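Local coordinates for protein activating signal cointegrator 1 complex subunit 2 (PDB 6YXQ) that binds polyubiquitin chains and recruits the helicase subunit ASCC3 and the demethylase ALKBH3 to sites of DNA alkylation damage, at the interface of chains B and A. Sequence-based numbering; all coordinates share one arbitrary frame. Chains: chain A, Activating signal cointegrator 1 complex subunit 2; chain B, Activating signal cointegrator 1 complex subunit 3.

The interface of chains B and A. Residues chain B 175, 177-179; chain A 103-106, 124, 171, 174.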
ATOM      1  N   PHE B 175      -6.363  -0.863  10.091  1.00 75.10           N
ATOM      2  CA  PHE B 175      -6.625   0.019   8.965  1.00 79.48           C
ATOM      3  C   PHE B 175      -6.268   1.461   9.280  1.00 83.58           C
ATOM      4  O   PHE B 175      -6.603   2.359   8.501  1.00 93.81           O
ATOM      5  CB  PHE B 175      -8.090  -0.088   8.540  1.00 80.91           C
ATOM      6  CG  PHE B 175      -8.440  -1.405   7.912  1.00 80.27           C
ATOM      7  CD1 PHE B 175      -8.667  -2.524   8.696  1.00 72.05           C
ATOM      8  CD2 PHE B 175      -8.531  -1.528   6.536  1.00 84.44           C
ATOM      9  CE1 PHE B 175      -8.985  -3.738   8.118  1.00 74.87           C
ATOM     10  CE2 PHE B 175      -8.848  -2.741   5.951  1.00 77.44           C
ATOM     11  CZ  PHE B 175      -9.074  -3.846   6.742  1.00 73.14           C
ATOM     12  N   MET B 177      -4.122   4.536   9.144  1.00100.80           N
ATOM     13  CA  MET B 177      -3.091   5.016   8.237  1.00 93.89           C
ATOM     14  C   MET B 177      -2.561   6.359   8.717  1.00 88.66           C
ATOM     15  O   MET B 177      -3.262   7.106   9.405  1.00 92.76           O
ATOM     16  CB  MET B 177      -3.627   5.147   6.806  1.00 81.13           C
ATOM     17  CG  MET B 177      -4.051   3.831   6.195  1.00 76.54           C
ATOM     18  SD  MET B 177      -4.863   4.046   4.605  1.00 97.05           S
ATOM     19  CE  MET B 177      -3.481   4.531   3.579  1.00 98.93           C
ATOM     20  N   HIS B 178      -1.316   6.659   8.350  1.00 78.72           N
ATOM     21  CA  HIS B 178      -0.707   7.920   8.751  1.00 66.21           C
ATOM     22  C   HIS B 178      -1.504   9.092   8.194  1.00 72.13           C
ATOM     23  O   HIS B 178      -1.804   9.142   6.997  1.00 70.55           O
ATOM     24  CB  HIS B 178       0.743   7.989   8.272  1.00 63.88           C
ATOM     25  CG  HIS B 178       1.704   7.239   9.140  1.00 67.63           C
ATOM     26  ND1 HIS B 178       1.750   7.395  10.509  1.00 68.71           N
ATOM     27  CD2 HIS B 178       2.658   6.329   8.834  1.00 69.91           C
ATOM     28  CE1 HIS B 178       2.688   6.611  11.008  1.00 64.39           C
ATOM     29  NE2 HIS B 178       3.255   5.954  10.013  1.00 65.08           N
ATOM     30  N   ASP B 179      -1.848  10.033   9.070  1.00 76.70           N
ATOM     31  CA  ASP B 179      -2.647  11.203   8.724  1.00 80.14           C
ATOM     32  C   ASP B 179      -1.844  12.473   8.983  1.00 85.10           C
ATOM     33  O   ASP B 179      -0.688  12.434   9.417  1.00 94.71           O
ATOM     34  CB  ASP B 179      -3.956  11.220   9.518  1.00 77.82           C
ATOM     35  CG  ASP B 179      -5.116  11.791   8.723  1.00 82.85           C
ATOM     36  OD1 ASP B 179      -4.890  12.278   7.598  1.00 85.18           O
ATOM     37  OD2 ASP B 179      -6.259  11.749   9.223  1.00 94.92           O
TER
ATOM     38  N   PRO A 103      -4.580   6.085  -2.705  1.00 81.51           N
ATOM     39  CA  PRO A 103      -4.607   7.339  -1.945  1.00 87.70           C
ATOM     40  C   PRO A 103      -4.145   7.128  -0.512  1.00 78.10           C
ATOM     41  O   PRO A 103      -4.538   6.167   0.154  1.00 76.57           O
ATOM     42  CB  PRO A 103      -6.080   7.766  -2.013  1.00 91.41           C
ATOM     43  CG  PRO A 103      -6.829   6.514  -2.334  1.00 96.20           C
ATOM     44  CD  PRO A 103      -5.912   5.720  -3.214  1.00 94.00           C
ATOM     45  N   ARG A 104      -3.281   8.028  -0.053  1.00 75.80           N
ATOM     46  CA  ARG A 104      -2.882   8.078   1.342  1.00 67.93           C
ATOM     47  C   ARG A 104      -3.928   8.840   2.146  1.00 68.95           C
ATOM     48  O   ARG A 104      -4.650   9.696   1.622  1.00 70.23           O
ATOM     49  CB  ARG A 104      -1.510   8.745   1.498  1.00 60.03           C
ATOM     50  CG  ARG A 104      -0.330   7.898   1.028  1.00 55.77           C
ATOM     51  CD  ARG A 104      -0.114   8.030  -0.471  1.00 60.45           C
ATOM     52  NE  ARG A 104       1.149   7.452  -0.914  1.00 73.30           N
ATOM     53  CZ  ARG A 104       1.252   6.385  -1.701  1.00 81.37           C
ATOM     54  NH1 ARG A 104       0.165   5.772  -2.143  1.00 86.24           N
ATOM     55  NH2 ARG A 104       2.446   5.932  -2.052  1.00 91.36           N
ATOM     56  N   LYS A 105      -4.012   8.515   3.437  1.00 65.48           N
ATOM     57  CA  LYS A 105      -5.020   9.155   4.273  1.00 75.53           C
ATOM     58  C   LYS A 105      -4.806  10.661   4.334  1.00 77.44           C
ATOM     59  O   LYS A 105      -5.760  11.436   4.192  1.00 98.19           O
ATOM     60  CB  LYS A 105      -5.021   8.556   5.681  1.00 67.18           C
ATOM     61  CG  LYS A 105      -6.159   9.099   6.560  1.00 76.02           C
ATOM     62  CD  LYS A 105      -6.597   8.110   7.630  1.00 87.64           C
ATOM     63  CE  LYS A 105      -7.392   6.949   7.038  1.00101.58           C
ATOM     64  NZ  LYS A 105      -7.876   5.989   8.077  1.00 99.70           N
ATOM     65  N   PHE A 106      -3.560  11.098   4.516  1.00 74.88           N
ATOM     66  CA  PHE A 106      -3.309  12.526   4.656  1.00 79.14           C
ATOM     67  C   PHE A 106      -3.624  13.302   3.387  1.00 74.22           C
ATOM     68  O   PHE A 106      -3.633  14.535   3.429  1.00 76.73           O
ATOM     69  CB  PHE A 106      -1.860  12.777   5.093  1.00 78.13           C
ATOM     70  CG  PHE A 106      -0.824  12.247   4.137  1.00 79.03           C
ATOM     71  CD1 PHE A 106      -0.535  12.918   2.958  1.00 73.33           C
ATOM     72  CD2 PHE A 106      -0.124  11.088   4.431  1.00 70.10           C
ATOM     73  CE1 PHE A 106       0.418  12.436   2.084  1.00 73.15           C
ATOM     74  CE2 PHE A 106       0.831  10.606   3.567  1.00 63.00           C
ATOM     75  CZ  PHE A 106       1.101  11.280   2.389  1.00 70.93           C
ATOM     76  N   HIS A 124      -6.565  -3.001   0.681  1.00 69.93           N
ATOM     77  CA  HIS A 124      -5.546  -2.646   1.663  1.00 54.34           C
ATOM     78  C   HIS A 124      -5.084  -3.875   2.443  1.00 63.68           C
ATOM     79  O   HIS A 124      -3.882  -4.190   2.494  1.00 81.01           O
ATOM     80  CB  HIS A 124      -6.121  -1.573   2.590  1.00 59.73           C
ATOM     81  CG  HIS A 124      -5.120  -0.932   3.503  1.00 81.17           C
ATOM     82  ND1 HIS A 124      -4.981  -1.300   4.824  1.00 83.47           N
ATOM     83  CD2 HIS A 124      -4.243   0.080   3.300  1.00 74.64           C
ATOM     84  CE1 HIS A 124      -4.048  -0.556   5.391  1.00 75.67           C
ATOM     85  NE2 HIS A 124      -3.586   0.290   4.489  1.00 76.66           N
ATOM     86  N   LEU A 171       2.060   3.532   4.152  1.00 69.60           N
ATOM     87  CA  LEU A 171       0.706   3.017   4.002  1.00 49.43           C
ATOM     88  C   LEU A 171       0.265   2.175   5.197  1.00 62.16           C
ATOM     89  O   LEU A 171      -0.886   2.285   5.635  1.00 72.14           O
ATOM     90  CB  LEU A 171       0.594   2.201   2.714  1.00 49.12           C
ATOM     91  CG  LEU A 171       0.560   2.997   1.402  1.00 66.37           C
ATOM     92  CD1 LEU A 171       0.602   2.046   0.212  1.00 80.81           C
ATOM     93  CD2 LEU A 171      -0.634   3.938   1.297  1.00 49.74           C
ATOM     94  N   LYS A 174       1.246   3.085  10.608  1.00 65.93           N
ATOM     95  CA  LYS A 174       0.578   3.606  11.794  1.00 61.53           C
ATOM     96  C   LYS A 174      -0.040   2.479  12.611  1.00 72.57           C
ATOM     97  O   LYS A 174       0.180   2.383  13.824  1.00 80.31           O
ATOM     98  CB  LYS A 174      -0.483   4.633  11.403  1.00 57.35           C
ATOM     99  CG  LYS A 174      -0.782   5.623  12.521  1.00 75.35           C
ATOM    100  CD  LYS A 174      -2.215   6.127  12.477  1.00 80.87           C
ATOM    101  CE  LYS A 174      -2.422   7.279  13.451  1.00 88.34           C
ATOM    102  NZ  LYS A 174      -1.666   8.499  13.032  1.00 96.26           N
TER
HETATM  103  O   HOH W   1      -1.668   7.454   4.520  1.00 64.70           O
HETATM  104  O   HOH W   2      -0.080   3.628   7.959  1.00 83.28           O
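B:Met177 and B:His178 lie on the extended stretch at the C-terminal end of the ASCC3 N-terminal fragment, within the region (residues 5-211) required for binding ASCC2; it has no helix or strand, follows helix 147-163 and runs across the helical N-terminal part of ASCC2. B:Met177 hides the largest surface of the residues here, 116 Å². Its CG lies anti to its own carbonyl carbon (chi1 -64°), and the chain bends at its last torsion (71°). The tip methyl CE thereby meets A:Leu171 CD2 at 3.7 Å, the two side chains lying alongside and pointing the same way. Further back, its CB packs on A:Lys105 CB, while A:His124, from helix 114-135, slides past the thioether in the opposite direction with NE2 4.0 Å from SD. The same imidazole has A:Leu171 O at its edge, in plane, and brings ND1 near CD2 of B:Phe175.

B:His178 is capped by an aliphatic chain: A:Lys174 CB sits over one face of the imidazole, toward the rim, 3.9 Å from the ring centroid. A:Lys174 CG is anti to its backbone N, and its chain continues past the ring to put CD beside B:Met177 O. On the far flank, B:Asp179 crosses A:Lys105 at about a right angle, CG to CG 3.6 Å. Its carboxylate stays well away from the lysine amine, with OD2 6.1 Å from NZ, so any attraction between the charges would act at long range.

No direct polar bond joins the chains here; water does the polar work. One water links B:His178 O to A:Lys105 N. A second takes a nearly straight bond from A:Lys174 N (3.0 Å, 170° at H), contacts A:Leu171 O, just at the end of helix 162-172, and reaches B:His178 N by a longer link.

Side-chain packing and bridged backbone groups thus hold the ASCC3 arm against ASCC2, contributing to the direct ASCC2–ASCC3 association within the DNA repair complex.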